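Local coordinates for protein VP5 (PDB 6QGI) that forms part of the envelope of a haloarchaeal pleomorphic virus and probably drives fusion of the viral membrane with that of the host cell, at residues T181-R186 with S190-P195; L157-P160 with T164-T167; M145-G148 with T152-D155; L114-E119 with S226-I231. All blocks are in the same frame, centred on the assembly; numbering follows the deposited sequence.

Interaction 1 (T181-R186 with S190-P195); sequences TVEVDR and SYYYDP
R186 has CG anti to its carbonyl carbon and an extended step to CD (chi2 -167°), which lays CD over the ring face of Y191. The bend at chi3 (92°) then turns NE and the guanidinium. The pair sits near the turn of a beta hairpin made of strands 176-186 and 189-193. R186 CD sits almost above the ring centre in a CH-pi contact, 3.6 Å from the Y191 ring centroid. The guanidinium is nearly parallel to that ring, 10° between planes. The polar ends go elsewhere: R186 NH1 to E189 in a salt bridge, Y191 OH to D202.

V182 with Y193 and V184 with Y191 are hydrogen-bonded antiparallel pairs, so four backbone bonds tie the strands. V182 N reaches Y193 O at 2.9 Å, and V184 N reaches Y191 O at 2.8 Å. These four residues share one face of the sheet. There V184 CG2 packs 3.7 Å from Y193 CE2.

E183, D185, S190 and Y192 are on the other face. The E183 chain extends along Y192 in the same direction. The polar ends of E183 and T181 have partners in N159 and D165. T181 OG1 meets the edge of the Y192 ring, 3.7 Å from CD1.

Interaction 2 (L157-P160 with T164-T167); sequences LANP and TDAT
The side-chain amide of N159 has D165 CB over one of its faces. D165 CB stands almost straight above N159 CG, at 3.4 Å. It is also 3.6 Å from N159 OD1 and 3.7 Å from N159 ND2, so the methylene covers the middle of the group. The D165 carboxylate is turned 48° from the amide plane. N159 OD1 and D165 OD2 are 4.0 Å apart; both are acceptors and do not bond.

The amide is held from outside the two segments. N159 ND2 donates to E183 OE2 and to T181 OG1, which should fix the rotation of the group, and the same T181 hydroxyl bonds D165 O and so links both sides of the contact.

A second, smaller touch is made by A166. Its CB rests 3.6 Å from P160 O and 4.0 Å from N159 O. This is van der Waals contact of a methyl group with backbone oxygens.

The contact closes the connection between strands 155-159 and 167-170. Both strands pair antiparallel with strand 176-186, through N159 with T181 and T167 with V179. Y192 of strand 189-193 touches both N159 and D165, while P160 and A158 pack on helix 91-133, where both meet D125.

Interaction 3 (M145-G148 with T152-D155); sequences MLNG and TIED
M145 O accepts the backbone N-H of I153 at 2.8 Å. This bond anchors a loop that folds back on itself through a single beta bridge, between L146 and T152. The loop lies between helix 91-133 and strand 155-159. The N-H points well at the oxygen but is tilted 30° from the carbonyl plane. T152 CA adds a CA-H...O contact to the same oxygen.

The M145 chain turns at chi2 (-71°) and carries SD across I153, with M145 SD 4.1 Å from I153 CD1. I153 places CG1 between its own backbone N and carbonyl carbon (chi1 61°). That brings CG1 to 3.3 Å from M145 O, beside the hydrogen bond.

L146 follows. Its CD2 branch packs 3.9 Å from T152 N, while its backbone bonds K207.

N147 comes next, with OD1 accepting the backbone N of N151 inside the loop. I153 is buried here and also packs on V184 and L206, joining the loop to strand 176-186. The N147 and I153 side chains lie antiparallel to one another, with N147 CB 3.9 Å from I153 CG2.

Interaction 4 (L114-E119 with S226-I231); sequences LKTWNE and SNWKPI
W117 and W228 form a T-shaped (edge-to-face) tryptophan pair where helix 91-133 meets helix 225-253. The W117 six-membered ring directs its edge at the W228 five-membered ring. Their centroids are 4.5 Å apart and the planes stand at 70°. W117 CE3 makes the closest touch, 3.4 Å from W228 CD2. W117 CZ3 lies farther along the same face, 3.5 Å from W228 CD1. W117 has CG anti to its backbone N (chi1 176°), which swings the indole across onto W228.

A CH-pi contact adds to the stack. W117 CB lies 4.2 Å from the centroid of the W228 six-membered ring, off-centre.

Two polar groups have partners outside the contact. W117 NE1 donates to G180 O, which also fixes the turn of the indole, and T116 OG1 bonds N112 O within its own helix.

The remaining contacts are apolar and buried. F113 meets the W228 ring, I59 and V60 of helix 37-60 pack on it, and P195 touches both tryptophans. T116 meets the benzo end of the W228 indole, its CG2 in the ring plane at the edge, 3.8 Å from CH2.

In the fold
All four contacts fall within the N-terminal region of the envelope protein. Along the chain interaction 3 comes first, then interaction 2, then interaction 1. All three lie between the two segments of interaction 4, which joins helices 91-133 and 225-253. Strand 176-186 is the hub. It pairs with strand 189-193 in interaction 1, with strand 155-159 beside interaction 2, and meets the loop of interaction 3 through D155 and D185. Centres of interactions 1 and 2 are about 8 Å apart; those of 1 and 3, about 12 Å. Interaction 4 is about 14 Å from interaction 1, and W117 packs against Y193, D194 and P195. Strand pairing and W117 thus join the small sheet and the two helices into one unit.

Interaction 1 (T181-R186 with S190-P195)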
loop_
_atom_site.group_PDB
_atom_site.type_symbol
_atom_site.label_atom_id
_atom_site.label_comp_id
_atom_site.label_asym_id
_atom_site.label_seq_id
_atom_site.Cartn_x
_atom_site.Cartn_y
_atom_site.Cartn_z
ATOM N N THR A 181 16.871 -10.865 9.993
ATOM C CA THR A 181 16.586 -12.173 9.402
ATOM C C THR A 181 15.589 -12.978 10.216
ATOM O O THR A 181 15.597 -12.931 11.448
ATOM C CB THR A 181 17.854 -13.020 9.190
ATOM O OG1 THR A 181 18.458 -13.333 10.448
ATOM C CG2 THR A 181 18.843 -12.387 8.237
ATOM N N VAL A 182 14.750 -13.737 9.503
ATOM C CA VAL A 182 13.798 -14.687 10.067
ATOM C C VAL A 182 14.534 -16.032 10.033
ATOM O O VAL A 182 14.876 -16.524 8.959
ATOM C CB VAL A 182 12.430 -14.697 9.330
ATOM C CG1 VAL A 182 11.460 -15.671 9.988
ATOM C CG2 VAL A 182 11.826 -13.298 9.275
ATOM N N GLU A 183 14.853 -16.569 11.215
ATOM C CA GLU A 183 15.625 -17.797 11.406
ATOM C C GLU A 183 14.746 -19.014 11.682
ATOM O O GLU A 183 13.837 -18.948 12.509
ATOM C CB GLU A 183 16.601 -17.590 12.577
ATOM C CG GLU A 183 17.610 -18.700 12.818
ATOM C CD GLU A 183 18.605 -18.434 13.934
ATOM O OE1 GLU A 183 19.167 -19.420 14.462
ATOM O OE2 GLU A 183 18.835 -17.250 14.275
ATOM N N VAL A 184 15.055 -20.134 11.004
ATOM C CA VAL A 184 14.417 -21.439 11.190
ATOM C C VAL A 184 15.505 -22.368 11.704
ATOM O O VAL A 184 16.397 -22.728 10.935
ATOM C CB VAL A 184 13.726 -21.997 9.911
ATOM C CG1 VAL A 184 13.068 -23.352 10.183
ATOM C CG2 VAL A 184 12.709 -21.015 9.352
ATOM N N ASP A 185 15.468 -22.707 13.007
ATOM C CA ASP A 185 16.454 -23.594 13.633
ATOM C C ASP A 185 16.240 -25.032 13.161
ATOM O O ASP A 185 15.119 -25.546 13.223
ATOM C CB ASP A 185 16.380 -23.504 15.166
ATOM C CG ASP A 185 17.537 -24.153 15.905
ATOM O OD1 ASP A 185 17.526 -25.394 16.056
ATOM O OD2 ASP A 185 18.438 -23.417 16.359
ATOM N N ARG A 186 17.310 -25.655 12.639
ATOM C CA ARG A 186 17.313 -27.043 12.152
ATOM C C ARG A 186 18.434 -27.823 12.875
ATOM O O ARG A 186 18.974 -28.802 12.348
ATOM C CB ARG A 186 17.487 -27.079 10.615
ATOM C CG ARG A 186 16.403 -26.328 9.841
ATOM C CD ARG A 186 16.419 -26.637 8.358
ATOM N NE ARG A 186 15.520 -27.742 8.011
ATOM C CZ ARG A 186 15.918 -28.934 7.575
ATOM N NH1 ARG A 186 17.208 -29.197 7.415
ATOM N NH2 ARG A 186 15.024 -29.872 7.285
ATOM N N SER A 190 20.766 -23.900 10.078
ATOM C CA SER A 190 19.662 -22.956 10.269
ATOM C C SER A 190 19.331 -22.237 8.967
ATOM O O SER A 190 20.220 -22.030 8.140
ATOM C CB SER A 190 19.994 -21.942 11.360
ATOM O OG SER A 190 20.146 -22.578 12.619
ATOM N N TYR A 191 18.057 -21.860 8.776
ATOM C CA TYR A 191 17.635 -21.128 7.577
ATOM C C TYR A 191 17.402 -19.675 7.927
ATOM O O TYR A 191 16.703 -19.390 8.895
ATOM C CB TYR A 191 16.366 -21.738 6.942
ATOM C CG TYR A 191 16.555 -23.077 6.259
ATOM C CD1 TYR A 191 17.819 -23.597 6.011
ATOM C CD2 TYR A 191 15.450 -23.811 5.826
ATOM C CE1 TYR A 191 17.991 -24.823 5.374
ATOM C CE2 TYR A 191 15.612 -25.033 5.171
ATOM C CZ TYR A 191 16.881 -25.535 4.948
ATOM O OH TYR A 191 17.034 -26.745 4.319
ATOM N N TYR A 192 17.993 -18.758 7.155
ATOM C CA TYR A 192 17.837 -17.329 7.400
ATOM C C TYR A 192 17.111 -16.685 6.227
ATOM O O TYR A 192 17.479 -16.911 5.075
ATOM C CB TYR A 192 19.200 -16.667 7.658
ATOM C CG TYR A 192 19.954 -17.264 8.829
ATOM C CD1 TYR A 192 19.779 -16.775 10.119
ATOM C CD2 TYR A 192 20.858 -18.308 8.643
ATOM C CE1 TYR A 192 20.489 -17.303 11.196
ATOM C CE2 TYR A 192 21.561 -18.856 9.715
ATOM C CZ TYR A 192 21.374 -18.349 10.990
ATOM O OH TYR A 192 22.069 -18.881 12.052
ATOM N N TYR A 193 16.049 -15.923 6.522
ATOM C CA TYR A 193 15.234 -15.258 5.506
ATOM C C TYR A 193 15.341 -13.759 5.602
ATOM O O TYR A 193 15.214 -13.190 6.687
ATOM C CB TYR A 193 13.745 -15.647 5.611
ATOM C CG TYR A 193 13.442 -17.131 5.629
ATOM C CD1 TYR A 193 14.135 -18.021 4.817
ATOM C CD2 TYR A 193 12.395 -17.629 6.404
ATOM C CE1 TYR A 193 13.837 -19.380 4.814
ATOM C CE2 TYR A 193 12.068 -18.981 6.382
ATOM C CZ TYR A 193 12.790 -19.851 5.589
ATOM O OH TYR A 193 12.483 -21.184 5.610
ATOM N N ASP A 194 15.518 -13.118 4.447
ATOM C CA ASP A 194 15.593 -11.669 4.297
ATOM C C ASP A 194 15.067 -11.329 2.881
ATOM O O ASP A 194 14.951 -12.249 2.065
ATOM C CB ASP A 194 17.036 -11.153 4.563
ATOM C CG ASP A 194 18.127 -11.720 3.680
ATOM O OD1 ASP A 194 17.824 -12.544 2.830
ATOM O OD2 ASP A 194 19.275 -11.314 3.833
ATOM N N PRO A 195 14.721 -10.064 2.546
ATOM C CA PRO A 195 14.191 -9.784 1.198
ATOM C C PRO A 195 15.159 -10.080 0.034
ATOM O O PRO A 195 14.697 -10.232 -1.098
ATOM C CB PRO A 195 13.863 -8.291 1.250
ATOM C CG PRO A 195 13.754 -7.960 2.677
ATOM C CD PRO A 195 14.724 -8.845 3.373
#

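Interaction 2 (L157-P160 with T164-T167)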
loop_
_atom_site.group_PDB
_atom_site.type_symbol
_atom_site.label_atom_id
_atom_site.label_comp_id
_atom_site.label_asym_id
_atom_site.label_seq_id
_atom_site.Cartn_x
_atom_site.Cartn_y
_atom_site.Cartn_z
ATOM N N LEU A 157 13.109 -18.141 15.154
ATOM C CA LEU A 157 13.841 -17.023 15.748
ATOM C C LEU A 157 13.893 -15.804 14.820
ATOM O O LEU A 157 13.720 -15.925 13.609
ATOM C CB LEU A 157 15.267 -17.465 16.133
ATOM C CG LEU A 157 15.378 -18.597 17.175
ATOM C CD1 LEU A 157 16.777 -19.151 17.235
ATOM C CD2 LEU A 157 14.914 -18.148 18.557
ATOM N N ALA A 158 14.093 -14.624 15.409
ATOM C CA ALA A 158 14.189 -13.361 14.690
ATOM C C ALA A 158 15.435 -12.621 15.144
ATOM O O ALA A 158 15.622 -12.389 16.340
ATOM C CB ALA A 158 12.943 -12.523 14.916
ATOM N N ASN A 159 16.321 -12.319 14.188
ATOM C CA ASN A 159 17.583 -11.632 14.448
ATOM C C ASN A 159 17.490 -10.204 13.902
ATOM O O ASN A 159 17.626 -10.022 12.692
ATOM C CB ASN A 159 18.738 -12.410 13.828
ATOM C CG ASN A 159 18.681 -13.876 14.138
ATOM O OD1 ASN A 159 19.041 -14.319 15.231
ATOM N ND2 ASN A 159 18.224 -14.657 13.181
ATOM N N PRO A 160 17.187 -9.190 14.755
ATOM C CA PRO A 160 17.039 -7.813 14.242
ATOM C C PRO A 160 18.343 -7.222 13.717
ATOM O O PRO A 160 19.417 -7.675 14.114
ATOM C CB PRO A 160 16.548 -7.018 15.464
ATOM C CG PRO A 160 16.122 -8.024 16.456
ATOM C CD PRO A 160 16.962 -9.235 16.212
ATOM N N THR A 164 24.259 -10.588 15.242
ATOM C CA THR A 164 25.287 -11.389 14.565
ATOM C C THR A 164 24.705 -12.255 13.434
ATOM O O THR A 164 25.438 -12.595 12.499
ATOM C CB THR A 164 26.072 -12.246 15.566
ATOM O OG1 THR A 164 25.175 -12.920 16.449
ATOM C CG2 THR A 164 27.076 -11.427 16.362
ATOM N N ASP A 165 23.398 -12.577 13.495
ATOM C CA ASP A 165 22.755 -13.402 12.480
ATOM C C ASP A 165 21.933 -12.558 11.475
ATOM O O ASP A 165 21.208 -13.120 10.648
ATOM C CB ASP A 165 21.918 -14.504 13.137
ATOM C CG ASP A 165 22.775 -15.527 13.856
ATOM O OD1 ASP A 165 23.421 -16.349 13.169
ATOM O OD2 ASP A 165 22.814 -15.495 15.105
ATOM N N ALA A 166 22.101 -11.220 11.506
ATOM C CA ALA A 166 21.486 -10.297 10.550
ATOM C C ALA A 166 22.435 -10.131 9.365
ATOM O O ALA A 166 23.651 -10.069 9.560
ATOM C CB ALA A 166 21.198 -8.956 11.208
ATOM N N THR A 167 21.896 -10.103 8.135
ATOM C CA THR A 167 22.698 -9.987 6.905
ATOM C C THR A 167 23.144 -8.535 6.692
ATOM O O THR A 167 22.503 -7.615 7.189
ATOM C CB THR A 167 21.895 -10.520 5.695
ATOM O OG1 THR A 167 21.192 -11.704 6.072
ATOM C CG2 THR A 167 22.773 -10.830 4.483
#

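Interaction 3 (M145-G148 with T152-D155)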
loop_
_atom_site.group_PDB
_atom_site.type_symbol
_atom_site.label_atom_id
_atom_site.label_comp_id
_atom_site.label_asym_id
_atom_site.label_seq_id
_atom_site.Cartn_x
_atom_site.Cartn_y
_atom_site.Cartn_z
ATOM N N MET A 145 4.556 -23.390 13.371
ATOM C CA MET A 145 5.847 -24.043 13.643
ATOM C C MET A 145 6.047 -25.281 12.777
ATOM O O MET A 145 6.732 -26.220 13.187
ATOM C CB MET A 145 5.998 -24.397 15.141
ATOM C CG MET A 145 5.837 -23.208 16.073
ATOM S SD MET A 145 7.222 -22.062 16.000
ATOM C CE MET A 145 8.372 -22.888 17.098
ATOM N N LEU A 146 5.471 -25.266 11.570
ATOM C CA LEU A 146 5.586 -26.365 10.620
ATOM C C LEU A 146 6.436 -25.977 9.428
ATOM O O LEU A 146 6.558 -24.792 9.109
ATOM C CB LEU A 146 4.202 -26.828 10.119
ATOM C CG LEU A 146 3.276 -27.550 11.088
ATOM C CD1 LEU A 146 2.001 -27.950 10.389
ATOM C CD2 LEU A 146 3.932 -28.780 11.689
ATOM N N ASN A 147 7.000 -26.984 8.754
ATOM C CA ASN A 147 7.771 -26.803 7.528
ATOM C C ASN A 147 6.994 -27.460 6.366
ATOM O O ASN A 147 5.842 -27.870 6.562
ATOM C CB ASN A 147 9.205 -27.346 7.673
ATOM C CG ASN A 147 9.320 -28.795 8.089
ATOM O OD1 ASN A 147 8.535 -29.661 7.686
ATOM N ND2 ASN A 147 10.328 -29.093 8.896
ATOM N N GLY A 148 7.620 -27.547 5.191
ATOM C CA GLY A 148 7.041 -28.147 3.990
ATOM C C GLY A 148 6.600 -29.592 4.143
ATOM O O GLY A 148 5.600 -29.995 3.544
ATOM N N THR A 152 7.333 -30.456 12.720
ATOM C CA THR A 152 7.559 -29.334 13.625
ATOM C C THR A 152 9.027 -28.887 13.537
ATOM O O THR A 152 9.943 -29.698 13.684
ATOM C CB THR A 152 7.116 -29.686 15.056
ATOM O OG1 THR A 152 5.750 -30.099 15.027
ATOM C CG2 THR A 152 7.252 -28.514 16.025
ATOM N N ILE A 153 9.231 -27.584 13.283
ATOM C CA ILE A 153 10.558 -26.959 13.204
ATOM C C ILE A 153 11.161 -26.930 14.620
ATOM O O ILE A 153 10.406 -26.923 15.599
ATOM C CB ILE A 153 10.504 -25.549 12.539
ATOM C CG1 ILE A 153 9.621 -24.551 13.336
ATOM C CG2 ILE A 153 10.066 -25.655 11.069
ATOM C CD1 ILE A 153 9.951 -23.104 13.146
ATOM N N GLU A 154 12.503 -26.955 14.735
ATOM C CA GLU A 154 13.173 -26.968 16.044
ATOM C C GLU A 154 12.923 -25.666 16.818
ATOM O O GLU A 154 12.681 -25.720 18.027
ATOM C CB GLU A 154 14.675 -27.242 15.917
ATOM C CG GLU A 154 15.001 -28.685 15.565
ATOM C CD GLU A 154 16.161 -29.307 16.323
ATOM O OE1 GLU A 154 17.051 -28.560 16.790
ATOM O OE2 GLU A 154 16.181 -30.554 16.442
ATOM N N ASP A 155 12.957 -24.514 16.117
ATOM C CA ASP A 155 12.697 -23.181 16.667
ATOM C C ASP A 155 12.490 -22.146 15.559
ATOM O O ASP A 155 12.974 -22.313 14.435
ATOM C CB ASP A 155 13.830 -22.714 17.610
ATOM C CG ASP A 155 13.389 -21.880 18.808
ATOM O OD1 ASP A 155 12.169 -21.626 18.947
ATOM O OD2 ASP A 155 14.261 -21.497 19.615
#

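Interaction 4 (L114-E119 with S226-I231)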
loop_
_atom_site.group_PDB
_atom_site.type_symbol
_atom_site.label_atom_id
_atom_site.label_comp_id
_atom_site.label_asym_id
_atom_site.label_seq_id
_atom_site.Cartn_x
_atom_site.Cartn_y
_atom_site.Cartn_z
ATOM N N LEU A 114 14.041 -1.948 3.190
ATOM C CA LEU A 114 14.714 -2.814 4.159
ATOM C C LEU A 114 14.399 -2.419 5.601
ATOM O O LEU A 114 14.371 -3.304 6.454
ATOM C CB LEU A 114 16.231 -2.863 3.925
ATOM C CG LEU A 114 16.652 -3.477 2.581
ATOM C CD1 LEU A 114 18.119 -3.267 2.302
ATOM C CD2 LEU A 114 16.215 -4.929 2.466
ATOM N N LYS A 115 14.106 -1.128 5.866
ATOM C CA LYS A 115 13.721 -0.653 7.200
ATOM C C LYS A 115 12.339 -1.204 7.575
ATOM O O LYS A 115 12.100 -1.529 8.739
ATOM C CB LYS A 115 13.725 0.878 7.264
ATOM C CG LYS A 115 15.065 1.508 7.567
ATOM C CD LYS A 115 14.985 3.027 7.544
ATOM C CE LYS A 115 16.346 3.657 7.372
ATOM N NZ LYS A 115 17.213 3.449 8.565
ATOM N N THR A 116 11.445 -1.320 6.570
ATOM C CA THR A 116 10.090 -1.868 6.701
ATOM C C THR A 116 10.186 -3.339 7.117
ATOM O O THR A 116 9.417 -3.762 7.981
ATOM C CB THR A 116 9.310 -1.685 5.388
ATOM O OG1 THR A 116 9.350 -0.314 5.005
ATOM C CG2 THR A 116 7.853 -2.145 5.483
ATOM N N TRP A 117 11.146 -4.097 6.525
ATOM C CA TRP A 117 11.418 -5.504 6.839
ATOM C C TRP A 117 12.070 -5.602 8.224
ATOM O O TRP A 117 11.699 -6.479 9.003
ATOM C CB TRP A 117 12.313 -6.168 5.758
ATOM C CG TRP A 117 12.711 -7.591 6.068
ATOM C CD1 TRP A 117 13.851 -8.002 6.693
ATOM C CD2 TRP A 117 11.977 -8.786 5.752
ATOM N NE1 TRP A 117 13.870 -9.375 6.793
ATOM C CE2 TRP A 117 12.729 -9.881 6.230
ATOM C CE3 TRP A 117 10.748 -9.037 5.122
ATOM C CZ2 TRP A 117 12.297 -11.207 6.091
ATOM C CZ3 TRP A 117 10.324 -10.353 4.983
ATOM C CH2 TRP A 117 11.098 -11.420 5.457
ATOM N N ASN A 118 13.037 -4.706 8.522
ATOM C CA ASN A 118 13.756 -4.653 9.799
ATOM C C ASN A 118 12.807 -4.409 10.972
ATOM O O ASN A 118 12.901 -5.127 11.970
ATOM C CB ASN A 118 14.855 -3.596 9.761
ATOM C CG ASN A 118 16.038 -4.009 8.929
ATOM O OD1 ASN A 118 16.115 -5.138 8.439
ATOM N ND2 ASN A 118 16.976 -3.095 8.732
ATOM N N GLU A 119 11.847 -3.471 10.824
ATOM C CA GLU A 119 10.847 -3.175 11.856
ATOM C C GLU A 119 9.937 -4.373 12.105
ATOM O O GLU A 119 9.507 -4.578 13.239
ATOM C CB GLU A 119 10.005 -1.938 11.496
ATOM C CG GLU A 119 9.554 -1.144 12.714
ATOM C CD GLU A 119 10.638 -0.656 13.661
ATOM O OE1 GLU A 119 11.740 -0.303 13.185
ATOM O OE2 GLU A 119 10.382 -0.623 14.886
ATOM N N SER A 226 9.365 -14.850 0.268
ATOM C CA SER A 226 8.910 -15.185 -1.088
ATOM C C SER A 226 8.119 -14.041 -1.725
ATOM O O SER A 226 7.978 -14.019 -2.949
ATOM C CB SER A 226 8.021 -16.423 -1.057
ATOM O OG SER A 226 8.803 -17.598 -1.033
ATOM N N ASN A 227 7.542 -13.142 -0.895
ATOM C CA ASN A 227 6.762 -11.988 -1.350
ATOM C C ASN A 227 7.630 -10.730 -1.448
ATOM O O ASN A 227 7.271 -9.796 -2.161
ATOM C CB ASN A 227 5.579 -11.741 -0.415
ATOM C CG ASN A 227 4.499 -12.791 -0.479
ATOM O OD1 ASN A 227 4.428 -13.609 -1.405
ATOM N ND2 ASN A 227 3.615 -12.773 0.508
ATOM N N TRP A 228 8.771 -10.721 -0.746
ATOM C CA TRP A 228 9.721 -9.612 -0.702
ATOM C C TRP A 228 10.838 -9.778 -1.745
ATOM O O TRP A 228 11.300 -8.778 -2.293
ATOM C CB TRP A 228 10.312 -9.499 0.707
ATOM C CG TRP A 228 9.332 -9.010 1.735
ATOM C CD1 TRP A 228 8.271 -9.697 2.258
ATOM C CD2 TRP A 228 9.318 -7.716 2.352
ATOM N NE1 TRP A 228 7.602 -8.912 3.169
ATOM C CE2 TRP A 228 8.223 -7.690 3.246
ATOM C CE3 TRP A 228 10.141 -6.581 2.254
ATOM C CZ2 TRP A 228 7.934 -6.572 4.038
ATOM C CZ3 TRP A 228 9.839 -5.468 3.019
ATOM C CH2 TRP A 228 8.747 -5.469 3.901
ATOM N N LYS A 229 11.248 -11.034 -2.035
ATOM C CA LYS A 229 12.281 -11.370 -3.025
ATOM C C LYS A 229 11.923 -10.850 -4.442
ATOM O O LYS A 229 12.807 -10.239 -5.047
ATOM C CB LYS A 229 12.577 -12.883 -3.050
ATOM C CG LYS A 229 13.603 -13.332 -4.089
ATOM C CD LYS A 229 14.980 -12.740 -3.853
ATOM C CE LYS A 229 16.022 -13.387 -4.724
ATOM N NZ LYS A 229 17.266 -12.573 -4.769
ATOM N N PRO A 230 10.687 -11.018 -4.996
ATOM C CA PRO A 230 10.415 -10.462 -6.335
ATOM C C PRO A 230 10.531 -8.935 -6.377
ATOM O O PRO A 230 11.004 -8.410 -7.385
ATOM C CB PRO A 230 8.977 -10.910 -6.626
ATOM C CG PRO A 230 8.728 -12.040 -5.708
ATOM C CD PRO A 230 9.487 -11.699 -4.472
ATOM N N ILE A 231 10.120 -8.228 -5.290
ATOM C CA ILE A 231 10.195 -6.761 -5.207
ATOM C C ILE A 231 11.671 -6.324 -5.167
ATOM O O ILE A 231 12.031 -5.397 -5.895
ATOM C CB ILE A 231 9.380 -6.165 -4.027
ATOM C CG1 ILE A 231 7.924 -6.639 -4.072
ATOM C CG2 ILE A 231 9.445 -4.628 -4.034
ATOM C CD1 ILE A 231 7.188 -6.543 -2.788
#